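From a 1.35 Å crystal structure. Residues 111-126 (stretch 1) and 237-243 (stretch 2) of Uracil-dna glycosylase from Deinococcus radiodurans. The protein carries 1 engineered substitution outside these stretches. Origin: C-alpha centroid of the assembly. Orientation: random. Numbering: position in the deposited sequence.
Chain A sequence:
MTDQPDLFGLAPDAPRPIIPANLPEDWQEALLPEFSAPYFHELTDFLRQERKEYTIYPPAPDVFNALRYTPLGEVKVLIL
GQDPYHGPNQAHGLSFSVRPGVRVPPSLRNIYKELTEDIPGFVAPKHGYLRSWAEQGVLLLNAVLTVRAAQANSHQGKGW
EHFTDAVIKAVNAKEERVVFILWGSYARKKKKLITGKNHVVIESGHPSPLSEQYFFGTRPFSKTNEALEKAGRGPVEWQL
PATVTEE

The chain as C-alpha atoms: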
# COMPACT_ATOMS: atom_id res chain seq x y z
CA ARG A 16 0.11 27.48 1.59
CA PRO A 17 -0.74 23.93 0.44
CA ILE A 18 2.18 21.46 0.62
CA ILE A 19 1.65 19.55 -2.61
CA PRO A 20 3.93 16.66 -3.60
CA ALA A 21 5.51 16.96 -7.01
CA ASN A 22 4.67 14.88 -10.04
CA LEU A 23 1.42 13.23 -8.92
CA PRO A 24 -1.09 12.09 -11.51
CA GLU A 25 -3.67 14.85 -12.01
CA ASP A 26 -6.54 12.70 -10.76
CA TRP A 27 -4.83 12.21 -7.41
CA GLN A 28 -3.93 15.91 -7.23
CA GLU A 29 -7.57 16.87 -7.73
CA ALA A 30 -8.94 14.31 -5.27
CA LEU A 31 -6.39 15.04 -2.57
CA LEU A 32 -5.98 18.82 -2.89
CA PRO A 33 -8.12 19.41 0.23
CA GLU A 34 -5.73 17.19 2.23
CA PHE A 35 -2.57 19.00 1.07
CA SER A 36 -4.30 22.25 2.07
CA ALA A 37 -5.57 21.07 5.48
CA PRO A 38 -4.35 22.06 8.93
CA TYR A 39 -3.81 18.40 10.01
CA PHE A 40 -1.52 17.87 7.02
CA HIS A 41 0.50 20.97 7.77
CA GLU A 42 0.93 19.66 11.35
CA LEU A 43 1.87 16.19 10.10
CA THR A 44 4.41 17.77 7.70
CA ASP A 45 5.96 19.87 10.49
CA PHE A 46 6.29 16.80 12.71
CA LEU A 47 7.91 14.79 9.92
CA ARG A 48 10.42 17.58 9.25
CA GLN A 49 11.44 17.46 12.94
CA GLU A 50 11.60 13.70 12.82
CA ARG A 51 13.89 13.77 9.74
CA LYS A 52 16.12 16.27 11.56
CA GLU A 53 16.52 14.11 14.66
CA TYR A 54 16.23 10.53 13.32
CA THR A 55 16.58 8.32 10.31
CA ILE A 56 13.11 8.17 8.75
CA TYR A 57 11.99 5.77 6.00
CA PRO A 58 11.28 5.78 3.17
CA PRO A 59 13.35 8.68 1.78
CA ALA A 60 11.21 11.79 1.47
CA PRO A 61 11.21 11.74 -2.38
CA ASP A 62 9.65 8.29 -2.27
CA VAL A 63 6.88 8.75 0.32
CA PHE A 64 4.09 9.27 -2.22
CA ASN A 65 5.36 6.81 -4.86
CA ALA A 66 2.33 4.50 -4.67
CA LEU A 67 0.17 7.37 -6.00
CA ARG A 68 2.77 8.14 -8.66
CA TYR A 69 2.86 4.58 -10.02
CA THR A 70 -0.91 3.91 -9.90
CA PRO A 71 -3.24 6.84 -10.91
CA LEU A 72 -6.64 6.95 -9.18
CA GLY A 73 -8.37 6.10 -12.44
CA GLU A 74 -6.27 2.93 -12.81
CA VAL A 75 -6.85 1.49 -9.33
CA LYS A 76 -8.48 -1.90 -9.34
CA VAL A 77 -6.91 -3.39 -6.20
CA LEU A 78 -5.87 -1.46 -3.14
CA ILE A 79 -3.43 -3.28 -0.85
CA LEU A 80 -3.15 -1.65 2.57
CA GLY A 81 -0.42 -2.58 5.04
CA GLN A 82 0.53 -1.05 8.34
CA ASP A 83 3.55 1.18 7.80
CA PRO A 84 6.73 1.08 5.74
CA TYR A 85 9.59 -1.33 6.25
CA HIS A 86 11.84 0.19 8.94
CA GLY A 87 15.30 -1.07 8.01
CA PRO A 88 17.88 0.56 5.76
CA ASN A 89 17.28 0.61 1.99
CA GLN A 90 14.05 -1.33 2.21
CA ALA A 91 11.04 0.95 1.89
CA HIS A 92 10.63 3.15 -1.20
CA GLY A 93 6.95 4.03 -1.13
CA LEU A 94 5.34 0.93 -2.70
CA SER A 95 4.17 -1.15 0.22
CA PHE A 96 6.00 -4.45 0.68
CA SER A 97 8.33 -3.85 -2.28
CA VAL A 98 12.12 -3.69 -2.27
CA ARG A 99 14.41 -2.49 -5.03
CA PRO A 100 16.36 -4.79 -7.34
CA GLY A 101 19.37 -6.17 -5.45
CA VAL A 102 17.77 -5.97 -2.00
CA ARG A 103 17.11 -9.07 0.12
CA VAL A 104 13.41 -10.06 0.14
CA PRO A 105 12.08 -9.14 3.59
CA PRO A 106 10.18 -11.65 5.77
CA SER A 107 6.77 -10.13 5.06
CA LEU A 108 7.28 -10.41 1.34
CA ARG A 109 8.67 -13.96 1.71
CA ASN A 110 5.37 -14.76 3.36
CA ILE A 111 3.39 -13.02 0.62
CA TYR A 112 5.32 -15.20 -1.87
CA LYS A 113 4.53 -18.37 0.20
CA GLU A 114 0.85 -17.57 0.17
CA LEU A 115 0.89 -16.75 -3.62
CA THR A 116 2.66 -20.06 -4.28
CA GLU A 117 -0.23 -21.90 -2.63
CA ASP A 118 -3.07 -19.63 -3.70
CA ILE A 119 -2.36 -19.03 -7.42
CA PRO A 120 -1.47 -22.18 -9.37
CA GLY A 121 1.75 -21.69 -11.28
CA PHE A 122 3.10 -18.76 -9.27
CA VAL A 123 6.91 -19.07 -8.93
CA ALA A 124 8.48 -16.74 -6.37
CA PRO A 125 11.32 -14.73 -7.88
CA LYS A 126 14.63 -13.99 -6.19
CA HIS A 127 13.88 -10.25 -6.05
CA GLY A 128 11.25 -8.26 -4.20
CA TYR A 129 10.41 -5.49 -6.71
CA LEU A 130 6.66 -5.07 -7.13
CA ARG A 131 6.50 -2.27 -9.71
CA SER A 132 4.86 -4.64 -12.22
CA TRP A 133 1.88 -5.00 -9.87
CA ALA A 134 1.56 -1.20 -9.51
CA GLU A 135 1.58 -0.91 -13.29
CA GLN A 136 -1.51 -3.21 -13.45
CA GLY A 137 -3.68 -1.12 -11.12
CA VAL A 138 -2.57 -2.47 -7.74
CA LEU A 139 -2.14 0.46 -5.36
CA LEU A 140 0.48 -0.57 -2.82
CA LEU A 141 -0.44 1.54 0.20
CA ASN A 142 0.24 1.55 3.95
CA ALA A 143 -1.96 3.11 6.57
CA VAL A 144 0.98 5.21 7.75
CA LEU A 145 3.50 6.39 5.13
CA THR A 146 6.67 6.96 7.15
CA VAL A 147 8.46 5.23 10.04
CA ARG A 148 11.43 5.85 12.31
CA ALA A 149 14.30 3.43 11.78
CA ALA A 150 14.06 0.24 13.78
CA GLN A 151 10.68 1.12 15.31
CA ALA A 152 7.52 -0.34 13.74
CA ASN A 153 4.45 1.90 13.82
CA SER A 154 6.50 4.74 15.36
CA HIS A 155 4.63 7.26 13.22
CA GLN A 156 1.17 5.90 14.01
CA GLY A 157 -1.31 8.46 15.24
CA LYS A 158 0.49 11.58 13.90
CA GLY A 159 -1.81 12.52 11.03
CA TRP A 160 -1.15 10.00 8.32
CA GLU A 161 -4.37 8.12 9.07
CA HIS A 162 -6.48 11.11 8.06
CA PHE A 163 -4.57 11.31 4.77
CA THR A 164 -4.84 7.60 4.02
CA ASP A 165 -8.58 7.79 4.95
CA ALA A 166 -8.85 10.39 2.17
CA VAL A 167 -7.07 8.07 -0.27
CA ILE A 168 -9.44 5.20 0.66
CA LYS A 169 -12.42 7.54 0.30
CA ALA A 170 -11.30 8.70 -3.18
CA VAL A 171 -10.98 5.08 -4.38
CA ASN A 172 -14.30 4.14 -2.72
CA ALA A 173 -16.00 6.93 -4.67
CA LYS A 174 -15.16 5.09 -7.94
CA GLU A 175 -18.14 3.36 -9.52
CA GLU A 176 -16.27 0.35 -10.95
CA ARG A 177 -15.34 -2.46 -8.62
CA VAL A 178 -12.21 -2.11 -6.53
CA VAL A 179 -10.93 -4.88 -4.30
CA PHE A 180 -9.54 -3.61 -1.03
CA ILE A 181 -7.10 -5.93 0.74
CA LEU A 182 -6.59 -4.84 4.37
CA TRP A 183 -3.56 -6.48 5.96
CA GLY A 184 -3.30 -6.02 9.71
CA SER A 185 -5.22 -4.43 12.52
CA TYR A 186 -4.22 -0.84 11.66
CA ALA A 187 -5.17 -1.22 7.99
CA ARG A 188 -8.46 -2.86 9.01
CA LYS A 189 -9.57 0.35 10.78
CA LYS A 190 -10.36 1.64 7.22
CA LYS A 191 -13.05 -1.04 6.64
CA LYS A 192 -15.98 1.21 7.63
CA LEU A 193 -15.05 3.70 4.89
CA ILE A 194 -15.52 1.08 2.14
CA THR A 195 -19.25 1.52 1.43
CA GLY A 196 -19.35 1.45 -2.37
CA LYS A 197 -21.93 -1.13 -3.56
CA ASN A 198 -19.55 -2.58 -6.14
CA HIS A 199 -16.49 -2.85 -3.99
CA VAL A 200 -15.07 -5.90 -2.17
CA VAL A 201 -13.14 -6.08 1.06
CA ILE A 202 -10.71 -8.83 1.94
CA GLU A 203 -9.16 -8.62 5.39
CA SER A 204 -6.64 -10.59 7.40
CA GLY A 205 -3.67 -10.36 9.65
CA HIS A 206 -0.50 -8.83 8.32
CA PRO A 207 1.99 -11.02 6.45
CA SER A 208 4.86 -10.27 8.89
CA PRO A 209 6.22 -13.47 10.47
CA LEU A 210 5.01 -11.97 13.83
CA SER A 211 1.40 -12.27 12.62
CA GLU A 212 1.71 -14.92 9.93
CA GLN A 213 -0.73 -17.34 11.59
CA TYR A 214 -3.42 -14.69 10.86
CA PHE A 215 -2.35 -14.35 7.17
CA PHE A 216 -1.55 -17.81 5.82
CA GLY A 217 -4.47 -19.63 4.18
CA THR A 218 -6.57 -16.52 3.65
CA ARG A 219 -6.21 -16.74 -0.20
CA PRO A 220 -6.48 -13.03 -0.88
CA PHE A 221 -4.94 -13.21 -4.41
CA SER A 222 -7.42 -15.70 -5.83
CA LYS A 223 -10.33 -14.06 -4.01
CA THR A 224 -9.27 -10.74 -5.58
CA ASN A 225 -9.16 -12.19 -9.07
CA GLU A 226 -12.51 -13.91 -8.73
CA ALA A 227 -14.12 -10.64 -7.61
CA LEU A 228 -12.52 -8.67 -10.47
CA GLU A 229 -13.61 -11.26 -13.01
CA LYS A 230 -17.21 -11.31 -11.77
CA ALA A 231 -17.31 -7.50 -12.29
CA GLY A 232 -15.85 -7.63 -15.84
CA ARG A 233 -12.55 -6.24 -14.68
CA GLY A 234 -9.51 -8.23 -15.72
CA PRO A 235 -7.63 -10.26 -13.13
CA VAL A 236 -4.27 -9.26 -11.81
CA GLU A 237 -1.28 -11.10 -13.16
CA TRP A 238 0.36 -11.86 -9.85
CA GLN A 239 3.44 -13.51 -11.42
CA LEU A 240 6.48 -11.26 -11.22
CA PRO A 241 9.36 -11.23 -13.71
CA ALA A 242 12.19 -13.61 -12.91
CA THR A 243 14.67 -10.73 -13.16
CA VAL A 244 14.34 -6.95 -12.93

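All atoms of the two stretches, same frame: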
# COMPACT_ATOMS: atom_id res chain seq x y z
N ILE A 111 4.24 -13.29 1.76
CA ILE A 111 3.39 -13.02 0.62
C ILE A 111 3.65 -14.03 -0.50
O ILE A 111 2.72 -14.57 -1.12
CB ILE A 111 3.54 -11.55 0.15
CG1 ILE A 111 2.83 -10.59 1.12
CG2 ILE A 111 2.99 -11.33 -1.27
CD1 ILE A 111 3.32 -9.17 0.97
N TYR A 112 4.93 -14.22 -0.83
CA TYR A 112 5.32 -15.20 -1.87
C TYR A 112 4.87 -16.64 -1.52
O TYR A 112 4.42 -17.38 -2.40
CB TYR A 112 6.81 -15.17 -2.13
CG TYR A 112 7.36 -13.97 -2.89
CD1 TYR A 112 6.53 -12.99 -3.46
CD2 TYR A 112 8.74 -13.78 -3.01
CE1 TYR A 112 7.03 -11.93 -4.15
CE2 TYR A 112 9.27 -12.69 -3.71
CZ TYR A 112 8.42 -11.77 -4.29
OH TYR A 112 8.94 -10.71 -4.96
N LYS A 113 4.96 -17.02 -0.24
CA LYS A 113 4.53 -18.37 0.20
C LYS A 113 3.05 -18.53 -0.04
O LYS A 113 2.58 -19.56 -0.55
CB LYS A 113 4.86 -18.64 1.69
CG LYS A 113 6.33 -18.89 1.99
CD LYS A 113 6.61 -19.07 3.49
CE LYS A 113 7.81 -18.28 3.95
NZ LYS A 113 8.08 -18.40 5.41
N GLU A 114 2.27 -17.51 0.33
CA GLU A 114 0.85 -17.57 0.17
C GLU A 114 0.44 -17.58 -1.33
O GLU A 114 -0.44 -18.35 -1.75
CB GLU A 114 0.19 -16.42 0.94
CG GLU A 114 -1.33 -16.40 0.84
CD GLU A 114 -2.02 -17.54 1.54
OE1 GLU A 114 -1.41 -18.20 2.39
OE2 GLU A 114 -3.24 -17.75 1.24
N LEU A 115 1.09 -16.74 -2.14
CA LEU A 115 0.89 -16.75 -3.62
C LEU A 115 1.19 -18.11 -4.23
O LEU A 115 0.44 -18.57 -5.08
CB LEU A 115 1.78 -15.69 -4.26
CG LEU A 115 1.17 -14.29 -4.34
CD1 LEU A 115 2.24 -13.27 -4.67
CD2 LEU A 115 0.05 -14.24 -5.40
N THR A 116 2.26 -18.75 -3.77
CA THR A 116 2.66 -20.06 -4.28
C THR A 116 1.55 -21.07 -4.03
O THR A 116 1.26 -21.88 -4.91
CB THR A 116 3.99 -20.49 -3.64
OG1 THR A 116 5.01 -19.59 -4.06
CG2 THR A 116 4.40 -21.94 -4.04
N GLU A 117 0.85 -20.99 -2.90
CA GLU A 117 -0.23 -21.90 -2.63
C GLU A 117 -1.55 -21.47 -3.25
O GLU A 117 -2.36 -22.32 -3.60
CB GLU A 117 -0.41 -22.07 -1.12
CG GLU A 117 0.79 -22.65 -0.41
CD GLU A 117 1.35 -23.93 -1.03
OE1 GLU A 117 0.61 -24.92 -1.19
OE2 GLU A 117 2.57 -23.95 -1.39
N ASP A 118 -1.78 -20.16 -3.37
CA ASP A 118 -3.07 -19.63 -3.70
C ASP A 118 -3.32 -19.57 -5.23
O ASP A 118 -4.45 -19.70 -5.67
CB ASP A 118 -3.17 -18.21 -3.10
CG ASP A 118 -4.54 -17.61 -3.21
OD1 ASP A 118 -5.54 -18.38 -3.27
OD2 ASP A 118 -4.63 -16.34 -3.23
N ILE A 119 -2.28 -19.23 -5.98
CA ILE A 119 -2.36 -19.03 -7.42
C ILE A 119 -1.51 -20.12 -8.09
O ILE A 119 -0.29 -20.02 -8.17
CB ILE A 119 -1.80 -17.61 -7.80
CG1 ILE A 119 -2.58 -16.47 -7.13
CG2 ILE A 119 -1.72 -17.41 -9.33
CD1 ILE A 119 -4.00 -16.30 -7.60
N PRO A 120 -2.16 -21.11 -8.69
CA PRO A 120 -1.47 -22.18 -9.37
C PRO A 120 -0.50 -21.66 -10.40
O PRO A 120 -0.84 -20.72 -11.14
CB PRO A 120 -2.62 -22.96 -10.05
CG PRO A 120 -3.80 -22.68 -9.19
CD PRO A 120 -3.60 -21.30 -8.67
N GLY A 121 0.72 -22.14 -10.35
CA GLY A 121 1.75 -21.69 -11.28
C GLY A 121 2.62 -20.53 -10.85
O GLY A 121 3.64 -20.23 -11.49
N PHE A 122 2.26 -19.87 -9.75
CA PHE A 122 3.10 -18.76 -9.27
C PHE A 122 4.46 -19.32 -8.84
O PHE A 122 4.53 -20.30 -8.06
CB PHE A 122 2.44 -18.04 -8.10
CG PHE A 122 3.28 -16.92 -7.57
CD1 PHE A 122 3.24 -15.67 -8.16
CD2 PHE A 122 4.18 -17.15 -6.52
CE1 PHE A 122 4.08 -14.65 -7.69
CE2 PHE A 122 4.99 -16.13 -6.04
CZ PHE A 122 4.95 -14.87 -6.63
N VAL A 123 5.54 -18.69 -9.33
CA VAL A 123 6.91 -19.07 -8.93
C VAL A 123 7.54 -17.83 -8.32
O VAL A 123 7.70 -16.83 -9.00
CB VAL A 123 7.76 -19.55 -10.13
CG1 VAL A 123 9.16 -19.88 -9.67
CG2 VAL A 123 7.17 -20.79 -10.75
N ALA A 124 7.89 -17.88 -7.04
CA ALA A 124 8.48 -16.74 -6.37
C ALA A 124 9.83 -16.40 -6.99
O ALA A 124 10.66 -17.28 -7.15
CB ALA A 124 8.66 -17.04 -4.90
N PRO A 125 10.04 -15.13 -7.34
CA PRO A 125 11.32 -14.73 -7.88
C PRO A 125 12.30 -14.43 -6.76
O PRO A 125 11.93 -14.39 -5.59
CB PRO A 125 10.99 -13.46 -8.60
CG PRO A 125 9.94 -12.85 -7.75
CD PRO A 125 9.12 -13.97 -7.24
N LYS A 126 13.54 -14.26 -7.15
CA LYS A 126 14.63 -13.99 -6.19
C LYS A 126 14.64 -12.54 -5.69
O LYS A 126 15.28 -12.23 -4.70
CB LYS A 126 15.96 -14.34 -6.84
CG LYS A 126 16.09 -15.83 -7.15
CD LYS A 126 16.13 -16.70 -5.90
CE LYS A 126 16.25 -18.18 -6.17
NZ LYS A 126 17.58 -18.55 -6.70
N GLU A 237 -2.33 -10.13 -12.95
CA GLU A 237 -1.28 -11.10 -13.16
C GLU A 237 -0.30 -11.01 -12.00
O GLU A 237 0.51 -10.08 -11.92
CB GLU A 237 -0.56 -10.78 -14.46
CG GLU A 237 0.66 -11.65 -14.70
CD GLU A 237 0.28 -13.08 -14.84
OE1 GLU A 237 -0.24 -13.45 -15.91
OE2 GLU A 237 0.40 -13.83 -13.87
N TRP A 238 -0.45 -11.91 -11.03
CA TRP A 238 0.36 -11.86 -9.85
C TRP A 238 1.81 -12.30 -10.10
O TRP A 238 2.72 -11.92 -9.35
CB TRP A 238 -0.27 -12.69 -8.70
CG TRP A 238 -1.60 -12.15 -8.22
CD1 TRP A 238 -2.84 -12.70 -8.43
CD2 TRP A 238 -1.82 -10.96 -7.44
NE1 TRP A 238 -3.81 -11.92 -7.84
CE2 TRP A 238 -3.21 -10.86 -7.21
CE3 TRP A 238 -0.97 -10.01 -6.88
CZ2 TRP A 238 -3.77 -9.79 -6.49
CZ3 TRP A 238 -1.53 -8.97 -6.16
CH2 TRP A 238 -2.91 -8.87 -5.98
N GLN A 239 2.06 -13.13 -11.11
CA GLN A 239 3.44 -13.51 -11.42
C GLN A 239 4.30 -12.31 -11.70
O GLN A 239 3.89 -11.43 -12.42
CB GLN A 239 3.47 -14.44 -12.64
CG GLN A 239 4.87 -14.98 -12.95
CD GLN A 239 5.42 -15.79 -11.77
OE1 GLN A 239 4.84 -16.84 -11.42
NE2 GLN A 239 6.49 -15.33 -11.17
N LEU A 240 5.47 -12.27 -11.04
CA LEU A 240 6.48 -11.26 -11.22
C LEU A 240 7.53 -11.74 -12.19
O LEU A 240 7.72 -12.95 -12.33
CB LEU A 240 7.12 -10.97 -9.88
CG LEU A 240 6.17 -10.35 -8.87
CD1 LEU A 240 6.69 -10.61 -7.47
CD2 LEU A 240 5.92 -8.86 -9.11
N PRO A 241 8.24 -10.81 -12.86
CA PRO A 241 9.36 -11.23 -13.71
C PRO A 241 10.43 -11.97 -12.95
O PRO A 241 10.69 -11.64 -11.79
CB PRO A 241 9.89 -9.93 -14.31
CG PRO A 241 9.14 -8.85 -13.72
CD PRO A 241 8.12 -9.35 -12.78
N ALA A 242 11.10 -12.94 -13.59
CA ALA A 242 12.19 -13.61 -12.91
C ALA A 242 13.35 -12.68 -12.55
O ALA A 242 13.95 -12.83 -11.50
CB ALA A 242 12.70 -14.79 -13.74
N THR A 243 13.64 -11.73 -13.41
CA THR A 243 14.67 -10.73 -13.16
C THR A 243 14.13 -9.34 -13.51
O THR A 243 13.22 -9.18 -14.36
CB THR A 243 15.94 -11.01 -14.01
OG1 THR A 243 15.66 -10.80 -15.39
CG2 THR A 243 16.46 -12.43 -13.85
O HOH W 1 14.16 -15.07 -9.87

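The apolar centre of this contact is built from residues of the helix 111-118 and the loop after it, packed against Trp 238 and Leu 240 of an irregular segment more than a hundred residues later in the chain. Trp 238 and Leu 240 both direct their CA-to-CB bonds toward stretch 1. Leu 115, whose CA-to-CB bond points toward stretch 2, brings CD2 to 3.7 Å from Trp 238 CB, while Ile 119 places CD1 3.9 Å from Trp 238 CD1. Both distances are those of ordinary van der Waals packing. The indole nitrogen, Trp 238 NE1, is satisfied by a hydrogen bond elsewhere in the structure.

Leu 240 forms a second apolar cluster. Its CD1 lies 3.6 Å from Tyr 112 CE1 and 4.0 Å from Pro 125 CG, so one methyl touches both the helix and the loop that follows it. Pro 125 CB also lies 3.7 Å from Pro 241 O. Tyr 112 starts with a sideways CA-to-CB bond, but its ring carries the side chain closer to stretch 2.

Phe 122 links this interior to the polar edge. At chi1 179° (t), its ring reaches the backbone of stretch 2, and CE1 comes within 3.5 Å of Trp 238 O, which lies at the ring edge, near its plane. Phe 122 is the last residue of a type II turn that begins at Ile 119, closed by a hydrogen bond from Phe 122 N to Ile 119 O at 3.0 Å. Gly 121, at phi/psi 93/-10, occupies a backbone conformation in which a CB would be jammed against the preceding carbonyl oxygen.

At the polar edge, the amide of Gln 239 engages both backbone polar groups of Val 123. Val 123 N donates to Gln 239 OE1 at 2.9 Å with an N-H...O angle of 165°, and Gln 239 NE2 donates to Val 123 O at 2.9 Å and 176°. The near-linear angles support a well-formed pair, and the opposite donor-acceptor roles fix the orientation of the amide. Gln 239 NE2 also donates to Leu 240 O (2.9 Å, 173°), tying the side chain to the backbone of the following residue.

A water also bridges the stretches, accepting from Lys 126 N at 2.9 Å and donating to Ala 242 O at 2.8 Å.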